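Local coordinates for protein alpha-fucosidase (PDB 2EAB) that probably hydrolyses alpha-1,2-linked L-fucose residues, this chain being the family 95 glycoside hydrolase catalytic portion of a much longer bifidobacterial protein, at residues F74-L79 against I278-Y284; D283-K287 against S391-S395; A867-K871 against L881-D885. All blocks are in the same frame, centred on the assembly; numbering follows the deposited sequence.

Contact 1: residues F74-L79 against I278-Y284; sequences FNEETL and IAAATDY. With CA (calcium ion), chain C.
Phe74 lays its ring edge against the methyl of Ala280, CE2 to CB 3.7 Å, where the two antiparallel sheets of the N-terminal beta domain face each other. Strands 74-76 and 278-282, one from each sheet, pass 7.9 Å apart at 43°; the small Ala280 leaves room for the ring, and Ile278 CG2 packs beside Phe74 CE1. The other dense end is the type I turn from Glu76 to Leu79, which also presents Glu77 OE2 to the calcium ion; here Thr78 CB sits 3.5 Å from Tyr284 CB and Thr78 CG2 meets CD2 of the Tyr284 ring obliquely. Between them the packing is looser and wet: Glu76 OE1 takes two waters, one carrying it to Ala280 O, the other to Thr282 N. Threonine suits both turn and strand end because its hydroxyl gives and accepts: Thr282 OG1 accepts from Tyr284 N in an ST turn and donates to Thr78 OG1 (2.6 Å), which, set between backbone N and carbonyl carbon (chi1 69°), donates to Glu76 OE2 on its syn lone pair. Were Thr78 an alanine, the Thr282 hydroxyl would probably lose this acceptor and Glu76 OE2 one donor. OE2 is also met by Thr78 N, 2.8 Å away and 48° above the carboxylate plane.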
loop_
_atom_site.group_PDB
_atom_site.type_symbol
_atom_site.label_atom_id
_atom_site.label_comp_id
_atom_site.label_asym_id
_atom_site.label_seq_id
_atom_site.Cartn_x
_atom_site.Cartn_y
_atom_site.Cartn_z
ATOM N N PHE A 74 -5.859 -2.912 -20.250
ATOM C CA PHE A 74 -5.592 -4.230 -19.682
ATOM C C PHE A 74 -4.211 -4.337 -19.051
ATOM O O PHE A 74 -3.225 -3.837 -19.608
ATOM C CB PHE A 74 -5.762 -5.305 -20.765
ATOM C CG PHE A 74 -5.697 -6.709 -20.239
ATOM C CD1 PHE A 74 -6.825 -7.317 -19.699
ATOM C CD2 PHE A 74 -4.501 -7.418 -20.261
ATOM C CE1 PHE A 74 -6.765 -8.616 -19.203
ATOM C CE2 PHE A 74 -4.433 -8.715 -19.761
ATOM C CZ PHE A 74 -5.571 -9.313 -19.229
ATOM N N ASN A 75 -4.160 -5.010 -17.899
ATOM C CA ASN A 75 -2.927 -5.247 -17.157
ATOM C C ASN A 75 -2.832 -6.673 -16.648
ATOM O O ASN A 75 -3.846 -7.305 -16.321
ATOM C CB ASN A 75 -2.861 -4.344 -15.922
ATOM C CG ASN A 75 -2.471 -2.921 -16.246
ATOM O OD1 ASN A 75 -1.293 -2.618 -16.470
ATOM N ND2 ASN A 75 -3.443 -2.038 -16.242
ATOM N N GLU A 76 -1.601 -7.160 -16.545
ATOM C CA GLU A 76 -1.294 -8.326 -15.718
ATOM C C GLU A 76 -0.085 -7.971 -14.846
ATOM O O GLU A 76 0.906 -7.406 -15.334
ATOM C CB GLU A 76 -1.034 -9.573 -16.569
ATOM C CG GLU A 76 -1.256 -10.902 -15.829
ATOM C CD GLU A 76 -0.031 -11.434 -15.099
ATOM O OE1 GLU A 76 -0.181 -12.445 -14.364
ATOM O OE2 GLU A 76 1.070 -10.862 -15.267
ATOM N N GLU A 77 -0.170 -8.333 -13.568
ATOM C CA GLU A 77 0.749 -7.853 -12.526
ATOM C C GLU A 77 2.225 -8.179 -12.753
ATOM O O GLU A 77 3.089 -7.502 -12.198
ATOM C CB GLU A 77 0.326 -8.397 -11.156
ATOM C CG GLU A 77 0.354 -9.921 -11.105
ATOM C CD GLU A 77 0.303 -10.526 -9.719
ATOM O OE1 GLU A 77 0.117 -11.761 -9.664
ATOM O OE2 GLU A 77 0.462 -9.805 -8.708
ATOM N N THR A 78 2.512 -9.225 -13.526
ATOM C CA THR A 78 3.898 -9.659 -13.700
ATOM C C THR A 78 4.560 -9.184 -14.989
ATOM O O THR A 78 5.687 -9.592 -15.278
ATOM C CB THR A 78 4.063 -11.202 -13.589
ATOM O OG1 THR A 78 3.449 -11.849 -14.713
ATOM C CG2 THR A 78 3.455 -11.734 -12.295
ATOM N N LEU A 79 3.888 -8.322 -15.755
ATOM C CA LEU A 79 4.463 -7.843 -17.014
ATOM C C LEU A 79 5.469 -6.739 -16.718
ATOM O O LEU A 79 5.163 -5.546 -16.764
ATOM C CB LEU A 79 3.386 -7.396 -18.007
ATOM C CG LEU A 79 3.899 -7.305 -19.452
ATOM C CD1 LEU A 79 4.133 -8.694 -20.050
ATOM C CD2 LEU A 79 2.945 -6.518 -20.316
ATOM N N ILE A 278 -11.551 -13.844 -20.666
ATOM C CA ILE A 278 -10.243 -13.273 -20.962
ATOM C C ILE A 278 -9.252 -13.715 -19.895
ATOM O O ILE A 278 -9.494 -13.538 -18.696
ATOM C CB ILE A 278 -10.304 -11.726 -21.010
ATOM C CG1 ILE A 278 -11.328 -11.257 -22.056
ATOM C CG2 ILE A 278 -8.925 -11.144 -21.303
ATOM C CD1 ILE A 278 -12.261 -10.168 -21.560
ATOM N N ALA A 279 -8.141 -14.299 -20.331
ATOM C CA ALA A 279 -7.077 -14.684 -19.410
ATOM C C ALA A 279 -5.731 -14.241 -19.956
ATOM O O ALA A 279 -5.575 -14.038 -21.162
ATOM C CB ALA A 279 -7.089 -16.181 -19.169
ATOM N N ALA A 280 -4.756 -14.091 -19.062
ATOM C CA ALA A 280 -3.409 -13.711 -19.453
ATOM C C ALA A 280 -2.415 -14.222 -18.432
ATOM O O ALA A 280 -2.752 -14.400 -17.255
ATOM C CB ALA A 280 -3.296 -12.206 -19.593
ATOM N N ALA A 281 -1.189 -14.455 -18.884
ATOM C CA ALA A 281 -0.109 -14.891 -18.011
ATOM C C ALA A 281 1.234 -14.634 -18.653
ATOM O O ALA A 281 1.344 -14.469 -19.877
ATOM C CB ALA A 281 -0.234 -16.368 -17.695
ATOM N N THR A 282 2.255 -14.612 -17.802
ATOM C CA THR A 282 3.640 -14.636 -18.230
ATOM C C THR A 282 4.311 -15.842 -17.583
ATOM O O THR A 282 3.701 -16.533 -16.754
ATOM C CB THR A 282 4.419 -13.373 -17.797
ATOM O OG1 THR A 282 4.708 -13.447 -16.396
ATOM C CG2 THR A 282 3.647 -12.094 -18.102
ATOM N N ASP A 283 5.570 -16.071 -17.948
ATOM C CA ASP A 283 6.400 -17.063 -17.271
ATOM C C ASP A 283 7.233 -16.469 -16.124
ATOM O O ASP A 283 8.226 -17.063 -15.711
ATOM C CB ASP A 283 7.288 -17.825 -18.275
ATOM C CG ASP A 283 8.365 -16.956 -18.904
ATOM O OD1 ASP A 283 8.186 -15.725 -18.988
ATOM O OD2 ASP A 283 9.394 -17.523 -19.338
ATOM N N TYR A 284 6.832 -15.302 -15.614
ATOM C CA TYR A 284 7.462 -14.741 -14.418
ATOM C C TYR A 284 7.354 -15.713 -13.246
ATOM O O TYR A 284 6.347 -16.401 -13.101
ATOM C CB TYR A 284 6.798 -13.416 -14.015
ATOM C CG TYR A 284 7.325 -12.882 -12.702
ATOM C CD1 TYR A 284 8.507 -12.150 -12.662
ATOM C CD2 TYR A 284 6.664 -13.138 -11.496
ATOM C CE1 TYR A 284 9.029 -11.683 -11.463
ATOM C CE2 TYR A 284 7.172 -12.672 -10.286
ATOM C CZ TYR A 284 8.349 -11.944 -10.277
ATOM O OH TYR A 284 8.848 -11.487 -9.072
HETATM CA CA CA C . -0.685 -7.680 -7.556
HETATM O O HOH W 1 1.609 -14.416 -14.907
HETATM O O HOH W 2 -2.529 -13.910 -14.519
#

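Contact 2: residues D283-K287 against S391-S395; sequences DYKQK and SQLPS. With CA (calcium ion), chain C.
Gln392 sets CG beside its backbone N (chi1 -63°) and then extends, carrying its amide across to Tyr284, whose CG stands anti to the backbone N (chi1 174°) and whose ring is thereby swung toward the 391-395 loop. OE1 of Gln392 comes to the ring edge, near its plane, 3.9 Å from Tyr284 CD2, with amide and ring planes 59° apart. Leu393 passes obliquely at the far end of the same ring: its CD2 lies 3.7 Å from Tyr284 OH, an apolar branch packed against the phenol while the hydroxyl itself bonds to Ala489 O. No direct hydrogen bond spans the two segments; water does the work. Two waters join Tyr284 O to the Gln392 amide, one meeting OE1 and the other lying 2.9 Å from NE2. A third accepts from Gln286 N and donates to Gln392 OE1 at 2.7 Å. Gln392 suits its place, since its one flat amide offers both an acceptor and a donor to the water layer. Both segments are irregular loops, and they meet where the N-terminal beta domain adjoins the catalytic domain, in this family an (alpha/alpha)6 barrel. On the beta side the chain bends in an inverse gamma turn centred on Gln286, closed by a weak Lys287 N to Lys285 O bond, and the Gln286 side chain reaches Tyr447 of helix 442-450. On the barrel side Leu393 serves through its backbone, its O binding calcium at 2.7 Å together with Ser386 O and Glu77 OE2.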
loop_
_atom_site.group_PDB
_atom_site.type_symbol
_atom_site.label_atom_id
_atom_site.label_comp_id
_atom_site.label_asym_id
_atom_site.label_seq_id
_atom_site.Cartn_x
_atom_site.Cartn_y
_atom_site.Cartn_z
ATOM N N ASP A 283 5.570 -16.071 -17.948
ATOM C CA ASP A 283 6.400 -17.063 -17.271
ATOM C C ASP A 283 7.233 -16.469 -16.124
ATOM O O ASP A 283 8.226 -17.063 -15.711
ATOM C CB ASP A 283 7.288 -17.825 -18.275
ATOM C CG ASP A 283 8.365 -16.956 -18.904
ATOM O OD1 ASP A 283 8.186 -15.725 -18.988
ATOM O OD2 ASP A 283 9.394 -17.523 -19.338
ATOM N N TYR A 284 6.832 -15.302 -15.614
ATOM C CA TYR A 284 7.462 -14.741 -14.418
ATOM C C TYR A 284 7.354 -15.713 -13.246
ATOM O O TYR A 284 6.347 -16.401 -13.101
ATOM C CB TYR A 284 6.798 -13.416 -14.015
ATOM C CG TYR A 284 7.325 -12.882 -12.702
ATOM C CD1 TYR A 284 8.507 -12.150 -12.662
ATOM C CD2 TYR A 284 6.664 -13.138 -11.496
ATOM C CE1 TYR A 284 9.029 -11.683 -11.463
ATOM C CE2 TYR A 284 7.172 -12.672 -10.286
ATOM C CZ TYR A 284 8.349 -11.944 -10.277
ATOM O OH TYR A 284 8.848 -11.487 -9.072
ATOM N N LYS A 285 8.383 -15.761 -12.407
ATOM C CA LYS A 285 8.244 -16.372 -11.087
ATOM C C LYS A 285 9.112 -15.593 -10.121
ATOM O O LYS A 285 10.215 -15.186 -10.473
ATOM C CB LYS A 285 8.648 -17.848 -11.110
ATOM C CG LYS A 285 8.267 -18.629 -9.855
ATOM C CD LYS A 285 8.586 -20.112 -10.014
ATOM C CE LYS A 285 8.364 -20.907 -8.729
ATOM N NZ LYS A 285 6.958 -20.846 -8.249
ATOM N N GLN A 286 8.622 -15.392 -8.902
ATOM C CA GLN A 286 9.427 -14.741 -7.878
ATOM C C GLN A 286 10.347 -15.800 -7.278
ATOM O O GLN A 286 10.044 -16.407 -6.238
ATOM C CB GLN A 286 8.565 -14.059 -6.814
ATOM C CG GLN A 286 9.401 -13.157 -5.908
ATOM C CD GLN A 286 8.584 -12.341 -4.933
ATOM O OE1 GLN A 286 7.394 -12.584 -4.720
ATOM N NE2 GLN A 286 9.225 -11.360 -4.329
ATOM N N LYS A 287 11.456 -16.030 -7.978
ATOM C CA LYS A 287 12.386 -17.109 -7.680
ATOM C C LYS A 287 13.779 -16.647 -8.081
ATOM O O LYS A 287 14.090 -16.554 -9.263
ATOM C CB LYS A 287 11.998 -18.378 -8.458
ATOM C CG LYS A 287 12.885 -19.584 -8.153
ATOM C CD LYS A 287 12.384 -20.871 -8.803
ATOM C CE LYS A 287 13.260 -21.306 -9.964
ATOM N NZ LYS A 287 13.106 -22.765 -10.250
ATOM N N SER A 391 -1.953 -13.388 -5.301
ATOM C CA SER A 391 -1.179 -12.504 -6.174
ATOM C C SER A 391 0.283 -12.890 -6.116
ATOM O O SER A 391 0.801 -13.260 -5.053
ATOM C CB SER A 391 -1.301 -11.046 -5.736
ATOM O OG SER A 391 -2.596 -10.535 -5.977
ATOM N N GLN A 392 0.957 -12.793 -7.252
ATOM C CA GLN A 392 2.390 -13.038 -7.264
ATOM C C GLN A 392 3.194 -11.861 -6.728
ATOM O O GLN A 392 4.299 -12.054 -6.232
ATOM C CB GLN A 392 2.864 -13.416 -8.663
ATOM C CG GLN A 392 2.252 -14.707 -9.169
ATOM C CD GLN A 392 3.011 -15.276 -10.334
ATOM O OE1 GLN A 392 4.096 -15.822 -10.167
ATOM N NE2 GLN A 392 2.449 -15.145 -11.528
ATOM N N LEU A 393 2.638 -10.655 -6.833
ATOM C CA LEU A 393 3.313 -9.434 -6.410
ATOM C C LEU A 393 2.359 -8.560 -5.606
ATOM O O LEU A 393 1.148 -8.608 -5.821
ATOM C CB LEU A 393 3.844 -8.667 -7.629
ATOM C CG LEU A 393 5.011 -9.351 -8.355
ATOM C CD1 LEU A 393 5.265 -8.724 -9.714
ATOM C CD2 LEU A 393 6.281 -9.360 -7.513
ATOM N N PRO A 394 2.902 -7.746 -4.684
ATOM C CA PRO A 394 2.039 -6.829 -3.954
ATOM C C PRO A 394 1.587 -5.719 -4.892
ATOM O O PRO A 394 2.062 -5.628 -6.042
ATOM C CB PRO A 394 2.959 -6.282 -2.857
ATOM C CG PRO A 394 4.329 -6.439 -3.383
ATOM C CD PRO A 394 4.319 -7.616 -4.299
ATOM N N SER A 395 0.680 -4.877 -4.414
ATOM C CA SER A 395 0.314 -3.685 -5.159
ATOM C C SER A 395 1.551 -2.813 -5.398
ATOM O O SER A 395 2.385 -2.647 -4.508
ATOM C CB SER A 395 -0.747 -2.904 -4.394
ATOM O OG SER A 395 -0.344 -2.731 -3.050
HETATM CA CA CA C . -0.685 -7.680 -7.556
HETATM O O HOH W 3 4.908 -18.049 -11.445
HETATM O O HOH W 4 3.862 -15.884 -13.979
HETATM O O HOH W 5 5.906 -16.017 -8.162
#

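Contact 3: residues A867-K871 against L881-D885; sequences AVNAK and LLVFD
Lys871 and Val883 hold each other by two backbone hydrogen bonds. Lys871 N gives to Val883 O at 2.9 Å, and Val883 N returns to Lys871 O at 2.8 Å. Weaker CA-H...O contacts flank the pair: Ala870 CA is 3.4 Å from Val883 O, and Leu882 CA approaches Lys871 O at a similar distance. Lys871 and Val883 thus form an antiparallel hydrogen-bonded pair of a beta hairpin, strands 871-874 and 880-884, at one margin of a mixed sheet in the C-terminal domain. Lysine suits this outer strand, because its long chain leads its charged end away from the partner strand. Apolar contacts lie on the approach to the hairpin, where the chain arrives from strand 866-867 of the neighbouring sheet. The Val868 side chain crosses that of Phe884 at about a right angle, its CG1 4.0 Å from Phe884 CB, and the small Ala870 CB fits between Phe884 CB and Leu882 CD2. Phe884 takes the less common chi1 of 54°, with CG between the backbone N and carbonyl carbon, which turns its ring inward onto Val849, Val861 and Tyr892. Its CB is pressed close to Asn869 O, at 3.2 Å. Beside this contact a water links the segments, donating to Asn869 O at 2.7 Å and accepting from Asp885 N.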
loop_
_atom_site.group_PDB
_atom_site.type_symbol
_atom_site.label_atom_id
_atom_site.label_comp_id
_atom_site.label_asym_id
_atom_site.label_seq_id
_atom_site.Cartn_x
_atom_site.Cartn_y
_atom_site.Cartn_z
ATOM N N ALA A 867 -23.478 -9.794 32.774
ATOM C CA ALA A 867 -22.474 -8.816 33.184
ATOM C C ALA A 867 -21.082 -9.439 33.159
ATOM O O ALA A 867 -20.891 -10.581 33.581
ATOM C CB ALA A 867 -22.792 -8.269 34.570
ATOM N N VAL A 868 -20.120 -8.681 32.642
ATOM C CA VAL A 868 -18.737 -9.124 32.559
ATOM C C VAL A 868 -17.925 -8.362 33.593
ATOM O O VAL A 868 -18.027 -7.138 33.684
ATOM C CB VAL A 868 -18.166 -8.885 31.135
ATOM C CG1 VAL A 868 -16.655 -9.080 31.093
ATOM C CG2 VAL A 868 -18.852 -9.797 30.130
ATOM N N ASN A 869 -17.134 -9.087 34.381
ATOM C CA ASN A 869 -16.214 -8.457 35.309
ATOM C C ASN A 869 -15.209 -7.634 34.517
ATOM O O ASN A 869 -14.486 -8.169 33.670
ATOM C CB ASN A 869 -15.497 -9.501 36.171
ATOM C CG ASN A 869 -14.637 -8.871 37.253
ATOM O OD1 ASN A 869 -13.417 -8.774 37.114
ATOM N ND2 ASN A 869 -15.272 -8.426 38.329
ATOM N N ALA A 870 -15.204 -6.327 34.760
ATOM C CA ALA A 870 -14.274 -5.417 34.097
ATOM C C ALA A 870 -13.710 -4.416 35.091
ATOM O O ALA A 870 -14.456 -3.668 35.735
ATOM C CB ALA A 870 -14.944 -4.700 32.933
ATOM N N LYS A 871 -12.389 -4.428 35.217
ATOM C CA LYS A 871 -11.673 -3.505 36.085
ATOM C C LYS A 871 -11.458 -2.188 35.354
ATOM O O LYS A 871 -11.245 -2.166 34.139
ATOM C CB LYS A 871 -10.324 -4.100 36.502
ATOM C CG LYS A 871 -10.411 -5.445 37.228
ATOM C CD LYS A 871 -11.008 -5.313 38.623
ATOM C CE LYS A 871 -11.307 -6.680 39.217
ATOM N NZ LYS A 871 -12.053 -6.572 40.500
ATOM N N LEU A 881 -8.985 2.845 31.257
ATOM C CA LEU A 881 -9.321 1.673 30.456
ATOM C C LEU A 881 -10.260 0.756 31.221
ATOM O O LEU A 881 -10.201 0.670 32.455
ATOM C CB LEU A 881 -8.075 0.856 30.104
ATOM C CG LEU A 881 -6.826 1.503 29.521
ATOM C CD1 LEU A 881 -5.811 0.413 29.253
ATOM C CD2 LEU A 881 -7.124 2.261 28.245
ATOM N N LEU A 882 -11.115 0.068 30.472
ATOM C CA LEU A 882 -11.823 -1.109 30.956
ATOM C C LEU A 882 -10.994 -2.332 30.603
ATOM O O LEU A 882 -10.630 -2.524 29.439
ATOM C CB LEU A 882 -13.189 -1.216 30.287
ATOM C CG LEU A 882 -14.255 -0.236 30.769
ATOM C CD1 LEU A 882 -15.348 -0.079 29.726
ATOM C CD2 LEU A 882 -14.844 -0.690 32.104
ATOM N N VAL A 883 -10.687 -3.147 31.604
ATOM C CA VAL A 883 -9.845 -4.320 31.418
ATOM C C VAL A 883 -10.627 -5.566 31.797
ATOM O O VAL A 883 -11.135 -5.670 32.919
ATOM C CB VAL A 883 -8.548 -4.227 32.263
ATOM C CG1 VAL A 883 -7.686 -5.473 32.080
ATOM C CG2 VAL A 883 -7.756 -2.977 31.895
ATOM N N PHE A 884 -10.720 -6.515 30.872
ATOM C CA PHE A 884 -11.484 -7.735 31.112
ATOM C C PHE A 884 -10.963 -8.915 30.320
ATOM O O PHE A 884 -10.363 -8.747 29.254
ATOM C CB PHE A 884 -12.992 -7.519 30.879
ATOM C CG PHE A 884 -13.349 -6.937 29.528
ATOM C CD1 PHE A 884 -13.825 -7.758 28.507
ATOM C CD2 PHE A 884 -13.256 -5.567 29.290
ATOM C CE1 PHE A 884 -14.185 -7.222 27.265
ATOM C CE2 PHE A 884 -13.603 -5.027 28.052
ATOM C CZ PHE A 884 -14.073 -5.853 27.042
ATOM N N ASP A 885 -11.170 -10.108 30.864
ATOM C CA ASP A 885 -10.876 -11.342 30.152
ATOM C C ASP A 885 -11.828 -11.507 28.988
ATOM O O ASP A 885 -12.972 -11.067 29.045
ATOM C CB ASP A 885 -11.040 -12.551 31.075
ATOM C CG ASP A 885 -10.016 -12.587 32.193
ATOM O OD1 ASP A 885 -8.954 -11.940 32.085
ATOM O OD2 ASP A 885 -10.285 -13.281 33.196
HETATM O O HOH W 6 -12.870 -10.295 33.252
#

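How the contacts relate
From the N terminus, contact 1 comes first, closing a loop of some two hundred residues that holds much of the N-terminal beta domain and bringing its two sheets together. Contact 2 starts on the segment where contact 1 ends, sharing Asp283 and Tyr284, and its loop of about a hundred mostly helical residues leads into the catalytic domain. The two loops follow in series, yet their contacts touch: Glu77 OE1 lies 2.8 Å from Gln392 N, a probable hydrogen bond, and each contact supplies a calcium ligand, Glu77 and Leu393 respectively. Contact 3 opens later, neither nested nor crossing, and closes a short hairpin in the C-terminal domain; its centre is about 52 Å from that of contact 1.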